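Local coordinates for Molybdate/tungstate binding protein (Sporomusa ovata, PDB 1FR3) that binds the oxyanions molybdate and tungstate as a six-chain assembly and probably serves in molybdenum homeostasis, at residues 7-13 with 52-58. Numbering follows the deposited sequence.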
loop_
_atom_site.group_PDB
_atom_site.type_symbol
_atom_site.label_atom_id
_atom_site.label_comp_id
_atom_site.label_asym_id
_atom_site.label_seq_id
_atom_site.Cartn_x
_atom_site.Cartn_y
_atom_site.Cartn_z
ATOM N N ASN A 7 9.522 -8.844 -3.905
ATOM C CA ASN A 7 9.106 -10.189 -3.494
ATOM C C ASN A 7 8.355 -10.923 -4.578
ATOM O O ASN A 7 7.248 -10.500 -4.924
ATOM C CB ASN A 7 8.263 -10.059 -2.213
ATOM C CG ASN A 7 9.110 -9.384 -1.142
ATOM O OD1 ASN A 7 10.004 -10.034 -0.594
ATOM N ND2 ASN A 7 8.858 -8.114 -0.878
ATOM N N LYS A 8 8.915 -12.016 -5.074
ATOM C CA LYS A 8 8.290 -12.853 -6.074
ATOM C C LYS A 8 8.110 -14.264 -5.495
ATOM O O LYS A 8 9.101 -14.859 -5.052
ATOM C CB LYS A 8 9.113 -12.972 -7.359
ATOM C CG LYS A 8 9.107 -11.779 -8.283
ATOM C CD LYS A 8 10.133 -10.716 -7.923
ATOM C CE LYS A 8 10.379 -9.806 -9.122
ATOM N NZ LYS A 8 11.352 -8.723 -8.798
ATOM N N LEU A 9 6.881 -14.761 -5.498
ATOM C CA LEU A 9 6.621 -16.114 -5.010
ATOM C C LEU A 9 5.963 -16.928 -6.126
ATOM O O LEU A 9 4.857 -16.576 -6.551
ATOM C CB LEU A 9 5.742 -16.111 -3.765
ATOM C CG LEU A 9 6.219 -15.261 -2.581
ATOM C CD1 LEU A 9 5.099 -15.133 -1.558
ATOM C CD2 LEU A 9 7.446 -15.883 -1.927
ATOM N N GLU A 10 6.627 -17.972 -6.599
ATOM C CA GLU A 10 6.063 -18.808 -7.658
ATOM C C GLU A 10 5.013 -19.739 -7.060
ATOM O O GLU A 10 5.352 -20.685 -6.347
ATOM C CB GLU A 10 7.162 -19.586 -8.383
ATOM C CG GLU A 10 8.164 -18.652 -9.059
ATOM C CD GLU A 10 9.233 -19.393 -9.832
ATOM O OE1 GLU A 10 9.259 -20.643 -9.804
ATOM O OE2 GLU A 10 10.067 -18.733 -10.482
ATOM N N ALA A 11 3.748 -19.447 -7.329
ATOM C CA ALA A 11 2.643 -20.174 -6.724
ATOM C C ALA A 11 1.661 -20.772 -7.716
ATOM O O ALA A 11 1.824 -20.654 -8.931
ATOM C CB ALA A 11 1.900 -19.180 -5.823
ATOM N N THR A 12 0.654 -21.453 -7.171
ATOM C CA THR A 12 -0.367 -22.077 -8.012
ATOM C C THR A 12 -1.747 -21.614 -7.557
ATOM O O THR A 12 -2.021 -21.562 -6.356
ATOM C CB THR A 12 -0.284 -23.615 -7.969
ATOM O OG1 THR A 12 0.992 -24.048 -8.464
ATOM C CG2 THR A 12 -1.357 -24.265 -8.827
ATOM N N VAL A 13 -2.593 -21.220 -8.511
ATOM C CA VAL A 13 -3.954 -20.803 -8.153
ATOM C C VAL A 13 -4.785 -22.009 -7.713
ATOM O O VAL A 13 -4.849 -23.004 -8.439
ATOM C CB VAL A 13 -4.673 -20.107 -9.321
ATOM C CG1 VAL A 13 -6.082 -19.673 -8.945
ATOM C CG2 VAL A 13 -3.870 -18.902 -9.803
ATOM N N ASP A 52 -3.537 -22.568 -12.486
ATOM C CA ASP A 52 -2.529 -21.744 -13.150
ATOM C C ASP A 52 -1.284 -21.533 -12.287
ATOM O O ASP A 52 -1.376 -21.305 -11.083
ATOM C CB ASP A 52 -3.069 -20.360 -13.511
ATOM C CG ASP A 52 -3.820 -20.252 -14.817
ATOM O OD1 ASP A 52 -3.714 -21.176 -15.649
ATOM O OD2 ASP A 52 -4.515 -19.234 -15.013
ATOM N N LYS A 53 -0.117 -21.613 -12.921
ATOM C CA LYS A 53 1.139 -21.292 -12.255
ATOM C C LYS A 53 1.304 -19.775 -12.431
ATOM O O LYS A 53 1.230 -19.288 -13.560
ATOM C CB LYS A 53 2.346 -22.003 -12.854
ATOM C CG LYS A 53 2.265 -23.517 -12.782
ATOM C CD LYS A 53 2.175 -24.041 -11.362
ATOM C CE LYS A 53 2.123 -25.562 -11.343
ATOM N NZ LYS A 53 1.568 -26.070 -10.058
ATOM N N VAL A 54 1.477 -19.079 -11.326
ATOM C CA VAL A 54 1.580 -17.626 -11.352
ATOM C C VAL A 54 2.669 -17.153 -10.398
ATOM O O VAL A 54 3.238 -17.930 -9.635
ATOM C CB VAL A 54 0.251 -16.981 -10.903
ATOM C CG1 VAL A 54 -0.894 -17.352 -11.840
ATOM C CG2 VAL A 54 -0.128 -17.397 -9.483
ATOM N N THR A 55 2.954 -15.854 -10.459
ATOM C CA THR A 55 3.911 -15.266 -9.528
ATOM C C THR A 55 3.173 -14.264 -8.646
ATOM O O THR A 55 2.563 -13.316 -9.150
ATOM C CB THR A 55 5.104 -14.598 -10.232
ATOM O OG1 THR A 55 5.835 -15.604 -10.948
ATOM C CG2 THR A 55 6.024 -13.928 -9.221
ATOM N N ALA A 56 3.203 -14.480 -7.333
ATOM C CA ALA A 56 2.632 -13.507 -6.400
ATOM C C ALA A 56 3.717 -12.431 -6.248
ATOM O O ALA A 56 4.895 -12.796 -6.112
ATOM C CB ALA A 56 2.255 -14.130 -5.079
ATOM N N LEU A 57 3.351 -11.163 -6.326
ATOM C CA LEU A 57 4.307 -10.069 -6.271
ATOM C C LEU A 57 3.994 -9.073 -5.165
ATOM O O LEU A 57 2.872 -8.565 -5.088
ATOM C CB LEU A 57 4.292 -9.333 -7.620
ATOM C CG LEU A 57 5.200 -8.104 -7.735
ATOM C CD1 LEU A 57 6.655 -8.525 -7.822
ATOM C CD2 LEU A 57 4.792 -7.251 -8.930
ATOM N N VAL A 58 4.986 -8.725 -4.345
ATOM C CA VAL A 58 4.764 -7.757 -3.276
ATOM C C VAL A 58 5.887 -6.720 -3.213
ATOM O O VAL A 58 7.060 -7.102 -3.184
ATOM C CB VAL A 58 4.654 -8.450 -1.906
ATOM C CG1 VAL A 58 4.344 -7.433 -0.822
ATOM C CG2 VAL A 58 3.575 -9.530 -1.922
#
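Asp52 lies just before an antiparallel beta ladder; its carbonyl O takes the backbone N-H of Val13 at 2.8 Å. The ladder sets strand 53-58, at one edge of the chain's antiparallel sheet, beside strand 7-18 in this TOBE domain, a family of the OB clan. The carboxylate of Asp52 forms a salt bridge with Lys67 of the second subunit.

Lys53 faces Thr12 in a non-hydrogen-bonded pair. Its chain bends at chi2 (-61°), which turns the ammonium back over the neighbouring strand. There NZ donates to Thr12 OG1 at 2.6 Å. A valine in place of Thr12 would probably leave the Lys53 ammonium without this acceptor and its chain freer to swing into solvent.

Val54 exchanges two backbone bonds with Ala11. Its CG1 lies 3.9 Å from Val13 CG2. Met27 covers the side chains of Val54 and Ala11 on the buried face. Thr55 turns to the other face, where its CG2 touches Lys8 CB at 3.7 Å. Ala56 pairs with Leu9 through two bonds, and Leu34 packs on both side chains.

Leu57 lies alongside Lys8, both pointing the same way. Leu57 CG is anti to the backbone N (chi1 178°), and CD1 runs beside the aliphatic part of the lysine, 4.1 Å from Lys8 CG. The ammonium of Lys8 goes on to the carbonyls of Ile3 and Gly5. Thr55 and Leu57 also pair with a strand of the second subunit, so the sheet continues across the interface.

At Val58 the ladder nears a bound tungstate, about 5 Å from the Asn7 side chain. Asn7 OD1 accepts from Val35 N of the second subunit. Val58 O is gripped by two donors of Asn7: the backbone N in the carbonyl plane, and ND2 from above that plane at 3.1 Å.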